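Local atomic coordinates of trypanothione-dependent glyoxalase I (Leishmania major, PDB entry 2C21), a protein that belongs to the glyoxalase/bleomycin resistance/dioxygenase superfamily and, as a two-chain assembly, binds nickel with residues from both subunits. Residues 78-83 with 111-116; 94-99 with 103-108. One frame throughout, in Å; residues are numbered along the deposited sequence.

Going along the chain from the N terminus, strand 78-85 comes first, and His80 on it later meets Phe113 of strand 111-115: interaction 1 closes a loop that holds helix 88-97 and strand 102-105. Interaction 2 is nested inside that loop, linking the last turn of the helix to the strand that follows after a tight connection. The two contacts adjoin. Phe113 makes probable backbone hydrogen bonds to Asp103 and Tyr104, residues of the strand that interaction 2 uses. Interaction 1 thus spans the sheet near the nickel site, whereas interaction 2 ties the helix to the outer strand of the same sheet, at the surface.

Interaction 1: residues 78-83 with 111-116; sequences YGHIAI and MAFVVD. With NI (nickel (II) ion), chain H.
Phe113 turns the edge of its ring toward the flat side of the His80 imidazole, an edge-to-face (T-shaped) pair with centroids 5.3 Å apart and planes at 75°. The tight part is small: CE2 of Phe113 stands over one imidazole face, 3.7 Å from ND1 of His80, and Phe113 CZ follows at 4.0 Å from that same ND1. The side chains cross at about a right angle. The bond to CB of His80 points toward strand 111-115, and with CG between the backbone N and the carbonyl carbon (chi1 56°) the ring lies with one face to the phenyl edge and NE2 at the nickel. The bond from CA to CB of Phe113 does not aim at the histidine; with CG placed beside its own backbone N (chi1 -87°), the far rim of the ring comes closer.

The imidazole is held from another direction as well. Its NE2 binds the nickel ion at 2.2 Å, so the metal bond sets the ring's orientation, and the phenyl edge over one face probably adds to this. Glu123 of strand 121-126, which lies between the two segments in the sheet, supplies a further ligand and also packs against Phe113. His11 and Glu62 of the second subunit bind the same ion.

Away from this ring pair the two segments do not touch. No hydrogen bond joins them directly, and while His80 is buried, Phe113 is partly exposed. Water 1, 1.9 Å from the nickel, takes another position on the metal. Residues of 78-83 also pair in an antiparallel ladder with a strand of the second subunit, carrying the sheet across the interface. Phe113 is thus a second-shell neighbour of a metal-binding histidine, within the beta-alpha-beta-beta-beta module and intersubunit metal site characteristic of dimeric glyoxalase I and the vicinal oxygen chelate fold.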
loop_
_atom_site.group_PDB
_atom_site.type_symbol
_atom_site.label_atom_id
_atom_site.label_comp_id
_atom_site.label_asym_id
_atom_site.label_seq_id
_atom_site.Cartn_x
_atom_site.Cartn_y
_atom_site.Cartn_z
ATOM N N TYR A 78 6.760 -6.389 6.007
ATOM C CA TYR A 78 6.213 -5.255 5.306
ATOM C C TYR A 78 7.372 -4.351 4.816
ATOM O O TYR A 78 8.365 -4.147 5.523
ATOM C CB TYR A 78 5.228 -4.461 6.166
ATOM C CG TYR A 78 4.866 -3.143 5.540
ATOM C CD1 TYR A 78 4.054 -3.095 4.412
ATOM C CD2 TYR A 78 5.386 -1.946 6.034
ATOM C CE1 TYR A 78 3.739 -1.881 3.802
ATOM C CE2 TYR A 78 5.073 -0.716 5.430
ATOM C CZ TYR A 78 4.261 -0.701 4.317
ATOM O OH TYR A 78 3.952 0.490 3.747
ATOM N N GLY A 79 7.231 -3.836 3.607
ATOM C CA GLY A 79 8.296 -3.094 2.949
ATOM C C GLY A 79 8.143 -1.612 3.110
ATOM O O GLY A 79 8.789 -0.991 3.962
ATOM N N HIS A 80 7.264 -1.047 2.296
ATOM C CA HIS A 80 7.064 0.391 2.248
ATOM C C HIS A 80 5.913 0.740 1.323
ATOM O O HIS A 80 5.388 -0.125 0.634
ATOM C CB HIS A 80 8.312 1.086 1.702
ATOM C CG HIS A 80 8.736 0.593 0.347
ATOM N ND1 HIS A 80 9.763 -0.306 0.168
ATOM C CD2 HIS A 80 8.272 0.877 -0.893
ATOM C CE1 HIS A 80 9.913 -0.552 -1.123
ATOM N NE2 HIS A 80 9.021 0.163 -1.787
ATOM N N ILE A 81 5.564 2.025 1.318
ATOM C CA ILE A 81 4.829 2.637 0.225
ATOM C C ILE A 81 5.798 3.545 -0.563
ATOM O O ILE A 81 6.738 4.116 0.001
ATOM C CB ILE A 81 3.595 3.472 0.673
ATOM C CG1 ILE A 81 3.999 4.639 1.574
ATOM C CG2 ILE A 81 2.514 2.565 1.324
ATOM C CD1 ILE A 81 2.902 5.688 1.755
ATOM N N ALA A 82 5.555 3.643 -1.864
ATOM C CA ALA A 82 6.365 4.458 -2.754
ATOM C C ALA A 82 5.503 5.566 -3.292
ATOM O O ALA A 82 4.347 5.339 -3.662
ATOM C CB ALA A 82 6.896 3.613 -3.890
ATOM N N ILE A 83 6.081 6.762 -3.345
ATOM C CA ILE A 83 5.393 7.944 -3.811
ATOM C C ILE A 83 6.220 8.552 -4.942
ATOM O O ILE A 83 7.410 8.753 -4.779
ATOM C CB ILE A 83 5.211 8.955 -2.652
ATOM C CG1 ILE A 83 4.317 8.327 -1.551
ATOM C CG2 ILE A 83 4.656 10.299 -3.171
ATOM C CD1 ILE A 83 4.188 9.178 -0.298
ATOM N N MET A 111 15.920 8.163 -6.376
ATOM C CA MET A 111 15.357 7.399 -5.261
ATOM C C MET A 111 15.885 7.859 -3.907
ATOM O O MET A 111 17.051 8.209 -3.765
ATOM C CB MET A 111 15.687 5.922 -5.474
ATOM C CG MET A 111 15.584 5.020 -4.249
ATOM S SD MET A 111 15.967 3.290 -4.645
ATOM C CE MET A 111 17.348 3.451 -5.770
ATOM N N ALA A 112 15.008 7.848 -2.906
ATOM C CA ALA A 112 15.415 8.062 -1.524
ATOM C C ALA A 112 14.477 7.307 -0.619
ATOM O O ALA A 112 13.374 6.940 -1.027
ATOM C CB ALA A 112 15.417 9.546 -1.174
ATOM N N PHE A 113 14.937 7.046 0.596
ATOM C CA PHE A 113 14.092 6.461 1.623
ATOM C C PHE A 113 14.084 7.376 2.829
ATOM O O PHE A 113 15.142 7.776 3.314
ATOM C CB PHE A 113 14.591 5.073 2.027
ATOM C CG PHE A 113 14.067 3.970 1.167
ATOM C CD1 PHE A 113 14.798 3.510 0.081
ATOM C CD2 PHE A 113 12.832 3.382 1.443
ATOM C CE1 PHE A 113 14.309 2.486 -0.720
ATOM C CE2 PHE A 113 12.337 2.341 0.641
ATOM C CZ PHE A 113 13.079 1.900 -0.440
ATOM N N VAL A 114 12.876 7.694 3.298
ATOM C CA VAL A 114 12.668 8.474 4.514
ATOM C C VAL A 114 11.798 7.674 5.493
ATOM O O VAL A 114 11.138 6.703 5.104
ATOM C CB VAL A 114 12.033 9.856 4.207
ATOM C CG1 VAL A 114 12.849 10.583 3.131
ATOM C CG2 VAL A 114 10.560 9.727 3.798
ATOM N N VAL A 115 11.808 8.087 6.757
ATOM C CA VAL A 115 11.129 7.348 7.815
ATOM C C VAL A 115 10.043 8.211 8.451
ATOM O O VAL A 115 10.291 9.369 8.805
ATOM C CB VAL A 115 12.135 6.862 8.877
ATOM C CG1 VAL A 115 11.471 5.852 9.820
ATOM C CG2 VAL A 115 13.355 6.236 8.198
ATOM N N ASP A 116 8.831 7.661 8.574
ATOM C CA ASP A 116 7.723 8.406 9.138
ATOM C C ASP A 116 7.810 8.388 10.667
ATOM O O ASP A 116 8.673 7.705 11.226
ATOM C CB ASP A 116 6.370 7.923 8.544
ATOM C CG ASP A 116 5.688 6.834 9.345
ATOM O OD1 ASP A 116 6.302 6.199 10.240
ATOM O OD2 ASP A 116 4.482 6.609 9.039
HETATM NI NI NI H . 9.401 0.134 -3.975
HETATM O O HOH W 1 10.507 0.095 -5.564
#

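Interaction 2: residues 94-99 with 103-108; sequences DMRKHD and DYEDES
NH2 of Arg96 reaches OE2 of Glu105 at 2.8 Å, a salt bridge that carries the whole contact between helix end and strand. The oxygen approaches at the edge of the guanidinium, near its plane, and the carboxylate plane is turned 35° from it. One nitrogen and one oxygen do the work here: this is a single-point bridge, with no second pair making a fork. Arg96 bends at chi3 (-56°), while the Glu105 chain stays extended beyond CG, and the two side chains cross at about a right angle. Two conformers are modelled for Arg96, so how constantly the bridge is held is doubtful. Its setting at the surface would probably weaken the charge pairing.

The helix ends in a Schellman motif, with a side-chain bond beside it. ND1 of His98 donates to the carbonyl oxygen of Asp94 at 3.1 Å, nearly straight at 174°, with the acceptor in the imidazole plane. Asp99, with positive phi, is the C-prime residue of the motif: its N bonds to Arg96 O at 3.2 Å, and Val100 N returns to Met95 O.

Beyond the turn, Asp103 and Tyr104 both face Phe113 in a classic beta bulge. The bridge therefore links the C-terminal end of helix 88-97 to strand 102-105, the outer strand beside 111-115, while Met95 packs against Ile102 and helix 19-29.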
loop_
_atom_site.group_PDB
_atom_site.type_symbol
_atom_site.label_atom_id
_atom_site.label_comp_id
_atom_site.label_asym_id
_atom_site.label_seq_id
_atom_site.Cartn_x
_atom_site.Cartn_y
_atom_site.Cartn_z
ATOM N N ASP A 94 14.094 19.422 1.953
ATOM C CA ASP A 94 13.007 19.938 2.785
ATOM C C ASP A 94 12.739 19.066 4.013
ATOM O O ASP A 94 12.532 19.579 5.113
ATOM C CB ASP A 94 11.711 20.055 1.987
ATOM C CG ASP A 94 10.662 20.878 2.715
ATOM O OD1 ASP A 94 10.976 22.028 3.083
ATOM O OD2 ASP A 94 9.540 20.375 2.926
ATOM N N MET A 95 12.745 17.750 3.811
ATOM C CA MET A 95 12.543 16.800 4.904
ATOM C C MET A 95 13.632 16.930 5.967
ATOM O O MET A 95 13.340 17.125 7.158
ATOM C CB MET A 95 12.551 15.371 4.351
ATOM C CG MET A 95 11.380 15.029 3.445
ATOM S SD MET A 95 10.184 13.970 4.287
ATOM C CE MET A 95 8.990 13.725 2.977
ATOM N N ARG A 96 14.888 16.856 5.529
ATOM C CA ARG A 96 16.020 16.953 6.451
ATOM C C ARG A 96 15.965 18.251 7.284
ATOM O O ARG A 96 16.366 18.253 8.453
ATOM C CB ARG A 96 17.335 16.879 5.667
ATOM C CG ARG A 96 18.559 16.497 6.492
ATOM C CD ARG A 96 19.855 16.737 5.715
ATOM N NE ARG A 96 19.880 16.038 4.428
ATOM C CZ ARG A 96 20.129 14.737 4.269
ATOM N NH1 ARG A 96 20.372 13.949 5.314
ATOM N NH2 ARG A 96 20.125 14.211 3.053
ATOM N N LYS A 97 15.457 19.334 6.688
ATOM C CA LYS A 97 15.234 20.594 7.424
ATOM C C LYS A 97 14.295 20.418 8.627
ATOM O O LYS A 97 14.478 21.053 9.666
ATOM C CB LYS A 97 14.691 21.687 6.484
ATOM C CG LYS A 97 14.487 23.059 7.142
ATOM C CD LYS A 97 14.424 24.193 6.118
ATOM C CE LYS A 97 14.268 25.563 6.811
ATOM N NZ LYS A 97 14.887 26.722 6.079
ATOM N N HIS A 98 13.304 19.546 8.481
ATOM C CA HIS A 98 12.311 19.308 9.526
ATOM C C HIS A 98 12.599 18.048 10.363
ATOM O O HIS A 98 11.699 17.489 10.978
ATOM C CB HIS A 98 10.914 19.290 8.892
ATOM C CG HIS A 98 10.473 20.639 8.411
ATOM N ND1 HIS A 98 10.871 21.167 7.200
ATOM C CD2 HIS A 98 9.721 21.594 9.007
ATOM C CE1 HIS A 98 10.366 22.381 7.063
ATOM N NE2 HIS A 98 9.663 22.664 8.144
ATOM N N ASP A 99 13.876 17.661 10.417
ATOM C CA ASP A 99 14.385 16.549 11.236
ATOM C C ASP A 99 13.809 15.178 10.884
ATOM O O ASP A 99 13.800 14.289 11.735
ATOM C CB ASP A 99 14.181 16.802 12.742
ATOM C CG ASP A 99 14.896 18.036 13.243
ATOM O OD1 ASP A 99 16.084 18.250 12.892
ATOM O OD2 ASP A 99 14.267 18.781 14.025
ATOM N N ASP A 103 16.965 7.694 5.439
ATOM C CA ASP A 103 17.646 6.393 5.512
ATOM C C ASP A 103 18.582 6.176 4.318
ATOM O O ASP A 103 19.666 5.604 4.466
ATOM C CB ASP A 103 16.614 5.264 5.610
ATOM C CG ASP A 103 17.256 3.896 5.705
ATOM O OD1 ASP A 103 17.835 3.568 6.760
ATOM O OD2 ASP A 103 17.179 3.142 4.716
ATOM N N TYR A 104 18.171 6.659 3.148
ATOM C CA TYR A 104 18.945 6.500 1.918
ATOM C C TYR A 104 18.630 7.626 0.937
ATOM O O TYR A 104 17.494 8.078 0.856
ATOM C CB TYR A 104 18.619 5.149 1.271
ATOM C CG TYR A 104 19.246 4.932 -0.091
ATOM C CD1 TYR A 104 20.594 4.586 -0.214
ATOM C CD2 TYR A 104 18.490 5.055 -1.256
ATOM C CE1 TYR A 104 21.175 4.377 -1.464
ATOM C CE2 TYR A 104 19.066 4.859 -2.513
ATOM C CZ TYR A 104 20.402 4.512 -2.609
ATOM O OH TYR A 104 20.965 4.311 -3.849
ATOM N N GLU A 105 19.645 8.062 0.195
ATOM C CA GLU A 105 19.497 9.093 -0.823
ATOM C C GLU A 105 20.589 8.860 -1.862
ATOM O O GLU A 105 21.766 8.953 -1.526
ATOM C CB GLU A 105 19.665 10.475 -0.174
ATOM C CG GLU A 105 19.178 11.670 -1.011
ATOM C CD GLU A 105 19.813 13.001 -0.581
ATOM O OE1 GLU A 105 19.747 13.984 -1.356
ATOM O OE2 GLU A 105 20.389 13.064 0.528
ATOM N N ASP A 106 20.227 8.535 -3.104
ATOM C CA ASP A 106 21.249 8.317 -4.142
ATOM C C ASP A 106 21.763 9.642 -4.702
ATOM O O ASP A 106 21.165 10.695 -4.476
ATOM C CB ASP A 106 20.753 7.390 -5.269
ATOM C CG ASP A 106 19.590 7.971 -6.074
ATOM O OD1 ASP A 106 19.290 9.178 -5.963
ATOM O OD2 ASP A 106 18.973 7.193 -6.835
ATOM N N GLU A 107 22.871 9.573 -5.432
ATOM C CA GLU A 107 23.473 10.755 -6.048
ATOM C C GLU A 107 22.654 11.286 -7.229
ATOM O O GLU A 107 22.691 12.485 -7.525
ATOM C CB GLU A 107 24.906 10.452 -6.535
ATOM C CG GLU A 107 26.037 10.883 -5.592
ATOM C CD GLU A 107 26.403 9.824 -4.561
ATOM O OE1 GLU A 107 25.507 9.391 -3.804
ATOM O OE2 GLU A 107 27.596 9.441 -4.501
ATOM N N SER A 108 21.934 10.395 -7.911
ATOM C CA SER A 108 21.297 10.739 -9.188
ATOM C C SER A 108 20.001 11.541 -9.033
ATOM O O SER A 108 19.651 12.321 -9.924
ATOM C CB SER A 108 21.046 9.473 -10.023
ATOM O OG SER A 108 19.899 8.764 -9.594
#